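Local coordinates for protein mitochondrial enolase superfamily member 1 (Homo sapiens, PDB 4A35) that dehydrates L-fuconate to 2-keto-3-deoxy-L-fuconate in L-fucose catabolism, abstracting the 2-proton to give an enediolate intermediate stabilised by a magnesium ion, at residues I7-R13 and A38-T44. Sequence-based numbering, arbitrary orientation.
Sequences ISRLSVR and AYVVIET
Two neighbouring strands of the three-stranded antiparallel sheet in the N-terminal domain pair here, 7-13 on its edge and 38-44 in its middle; the segment axes come within 4.4 Å, their N-to-C directions 156° apart. Hydrogen-bonded pairs are Arg9–Glu43, Ser11–Val41 and Arg13–Tyr39; Leu10–Ile42 and Val12–Val40 are the non-hydrogen-bonded pairs between them. Ser11 N–Val41 O, Val41 N–Ser11 O, Arg13 N–Tyr39 O and Tyr39 N–Arg13 O all measure 2.9 Å. The backbone is extended except at Ser8 (phi/psi -109/-30°), where a classic beta bulge sets Ser8 and Arg9 both opposite Glu43: Ser8 N donates to Glu43 O (2.9 Å), Glu43 N to Arg9 O (3.0 Å). The register shifts by one, so Ile7 pairs with Thr44.

The face with Arg9, Ser11, Arg13 and Glu43 is largely polar, though Val41 and the Tyr39 ring share it. With chi1 m in both, and Glu43 chi2 t, Arg9 NH1 forms a salt bridge with Glu43 OE1 (2.8 Å). A water joins Ser11 OG (2.8 Å), Arg13 NE (2.9 Å) and Tyr39 O (2.8 Å); Arg13 also salt-bridges Glu421 at the start of helix 421-427. On the other face Leu10 CD1 meets Ile42 CG2 (3.7 Å) and Val12 CG2 meets Val40 CG2 (4.0 Å); Val12 packs on helix 63-73, Val40 and Ile42 on helix 110-131. A three-stranded meander backed by helices is the hallmark of the enolase-superfamily N-terminal domain.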
loop_
_atom_site.group_PDB
_atom_site.type_symbol
_atom_site.label_atom_id
_atom_site.label_comp_id
_atom_site.label_asym_id
_atom_site.label_seq_id
_atom_site.Cartn_x
_atom_site.Cartn_y
_atom_site.Cartn_z
ATOM N N ILE A 7 2.065 -21.148 21.281
ATOM C CA ILE A 7 1.300 -19.908 21.384
ATOM C C ILE A 7 -0.180 -20.323 21.550
ATOM O O ILE A 7 -0.688 -21.074 20.740
ATOM C CB ILE A 7 1.576 -18.976 20.180
ATOM C CG1 ILE A 7 3.006 -18.395 20.363
ATOM C CG2 ILE A 7 0.497 -17.870 20.101
ATOM C CD1 ILE A 7 3.670 -18.065 19.179
ATOM N N SER A 8 -0.791 -19.958 22.681
ATOM C CA SER A 8 -2.113 -20.446 23.048
ATOM C C SER A 8 -3.193 -19.398 22.952
ATOM O O SER A 8 -4.352 -19.758 22.743
ATOM C CB SER A 8 -2.073 -21.006 24.471
ATOM O OG SER A 8 -1.537 -20.026 25.343
ATOM N N ARG A 9 -2.846 -18.111 23.156
ATOM C CA ARG A 9 -3.798 -16.993 23.135
ATOM C C ARG A 9 -3.230 -15.776 22.441
ATOM O O ARG A 9 -2.025 -15.530 22.473
ATOM C CB ARG A 9 -4.223 -16.564 24.565
ATOM C CG ARG A 9 -4.846 -17.643 25.458
ATOM C CD ARG A 9 -4.181 -17.662 26.826
ATOM N NE ARG A 9 -3.955 -19.028 27.318
ATOM C CZ ARG A 9 -2.958 -19.391 28.124
ATOM N NH1 ARG A 9 -2.068 -18.497 28.538
ATOM N NH2 ARG A 9 -2.835 -20.655 28.509
ATOM N N LEU A 10 -4.120 -15.002 21.831
ATOM C CA LEU A 10 -3.772 -13.720 21.226
ATOM C C LEU A 10 -4.914 -12.750 21.550
ATOM O O LEU A 10 -6.091 -13.082 21.353
ATOM C CB LEU A 10 -3.558 -13.830 19.700
ATOM C CG LEU A 10 -3.161 -12.512 18.953
ATOM C CD1 LEU A 10 -2.282 -12.805 17.751
ATOM C CD2 LEU A 10 -4.431 -11.669 18.493
ATOM N N SER A 11 -4.564 -11.561 21.966
ATOM C CA SER A 11 -5.528 -10.487 22.154
ATOM C C SER A 11 -5.013 -9.262 21.397
ATOM O O SER A 11 -3.796 -9.071 21.244
ATOM C CB SER A 11 -5.768 -10.192 23.643
ATOM O OG SER A 11 -4.682 -9.483 24.219
ATOM N N VAL A 12 -5.939 -8.453 20.908
ATOM C CA VAL A 12 -5.592 -7.217 20.225
ATOM C C VAL A 12 -6.629 -6.194 20.619
ATOM O O VAL A 12 -7.833 -6.482 20.563
ATOM C CB VAL A 12 -5.414 -7.358 18.680
ATOM C CG1 VAL A 12 -6.612 -8.094 18.008
ATOM C CG2 VAL A 12 -5.141 -6.007 18.038
ATOM N N ARG A 13 -6.145 -5.003 21.008
ATOM C CA ARG A 13 -6.989 -3.928 21.487
ATOM C C ARG A 13 -6.647 -2.617 20.803
ATOM O O ARG A 13 -5.498 -2.344 20.479
ATOM C CB ARG A 13 -6.862 -3.816 23.025
ATOM C CG ARG A 13 -7.508 -5.037 23.790
ATOM C CD ARG A 13 -7.159 -4.971 25.264
ATOM N NE ARG A 13 -5.743 -5.359 25.445
ATOM C CZ ARG A 13 -5.112 -5.440 26.607
ATOM N NH1 ARG A 13 -5.731 -5.079 27.741
ATOM N NH2 ARG A 13 -3.838 -5.836 26.647
ATOM N N ALA A 38 -2.625 -0.383 17.700
ATOM C CA ALA A 38 -3.262 -1.708 17.840
ATOM C C ALA A 38 -2.288 -2.480 18.761
ATOM O O ALA A 38 -1.109 -2.658 18.403
ATOM C CB ALA A 38 -3.417 -2.378 16.471
ATOM N N TYR A 39 -2.718 -2.789 19.979
ATOM C CA TYR A 39 -1.835 -3.429 20.981
ATOM C C TYR A 39 -2.140 -4.892 21.046
ATOM O O TYR A 39 -3.276 -5.278 21.383
ATOM C CB TYR A 39 -2.035 -2.779 22.352
ATOM C CG TYR A 39 -1.125 -3.347 23.422
ATOM C CD1 TYR A 39 0.269 -3.268 23.296
ATOM C CD2 TYR A 39 -1.647 -3.902 24.586
ATOM C CE1 TYR A 39 1.113 -3.744 24.294
ATOM C CE2 TYR A 39 -0.808 -4.416 25.584
ATOM C CZ TYR A 39 0.576 -4.297 25.447
ATOM O OH TYR A 39 1.426 -4.764 26.422
ATOM N N VAL A 40 -1.113 -5.710 20.728
ATOM C CA VAL A 40 -1.211 -7.155 20.667
ATOM C C VAL A 40 -0.518 -7.806 21.857
ATOM O O VAL A 40 0.638 -7.472 22.150
ATOM C CB VAL A 40 -0.584 -7.663 19.328
ATOM C CG1 VAL A 40 -0.618 -9.201 19.254
ATOM C CG2 VAL A 40 -1.276 -7.030 18.113
ATOM N N VAL A 41 -1.167 -8.815 22.451
ATOM C CA VAL A 41 -0.551 -9.624 23.499
ATOM C C VAL A 41 -0.727 -11.107 23.142
ATOM O O VAL A 41 -1.840 -11.587 22.889
ATOM C CB VAL A 41 -1.040 -9.293 24.929
ATOM C CG1 VAL A 41 -0.352 -10.177 25.991
ATOM C CG2 VAL A 41 -0.851 -7.814 25.245
ATOM N N ILE A 42 0.386 -11.831 23.118
ATOM C CA ILE A 42 0.325 -13.278 22.865
ATOM C C ILE A 42 0.848 -13.986 24.102
ATOM O O ILE A 42 1.812 -13.521 24.747
ATOM C CB ILE A 42 1.052 -13.758 21.569
ATOM C CG1 ILE A 42 2.581 -13.508 21.653
ATOM C CG2 ILE A 42 0.392 -13.147 20.307
ATOM C CD1 ILE A 42 3.438 -14.003 20.339
ATOM N N GLU A 43 0.244 -15.144 24.382
ATOM C CA GLU A 43 0.627 -15.962 25.513
ATOM C C GLU A 43 0.999 -17.357 25.021
ATOM O O GLU A 43 0.570 -17.779 23.933
ATOM C CB GLU A 43 -0.533 -16.036 26.539
ATOM C CG GLU A 43 -0.841 -14.717 27.229
ATOM C CD GLU A 43 -2.020 -14.723 28.182
ATOM O OE1 GLU A 43 -2.247 -15.759 28.844
ATOM O OE2 GLU A 43 -2.740 -13.700 28.240
ATOM N N THR A 44 1.790 -18.067 25.820
ATOM C CA THR A 44 2.155 -19.443 25.500
ATOM C C THR A 44 1.572 -20.347 26.570
ATOM O O THR A 44 1.131 -19.862 27.615
ATOM C CB THR A 44 3.678 -19.643 25.420
ATOM O OG1 THR A 44 4.205 -19.624 26.747
ATOM C CG2 THR A 44 4.388 -18.639 24.494
HETATM O O HOH W 1 -3.983 -6.786 23.650
#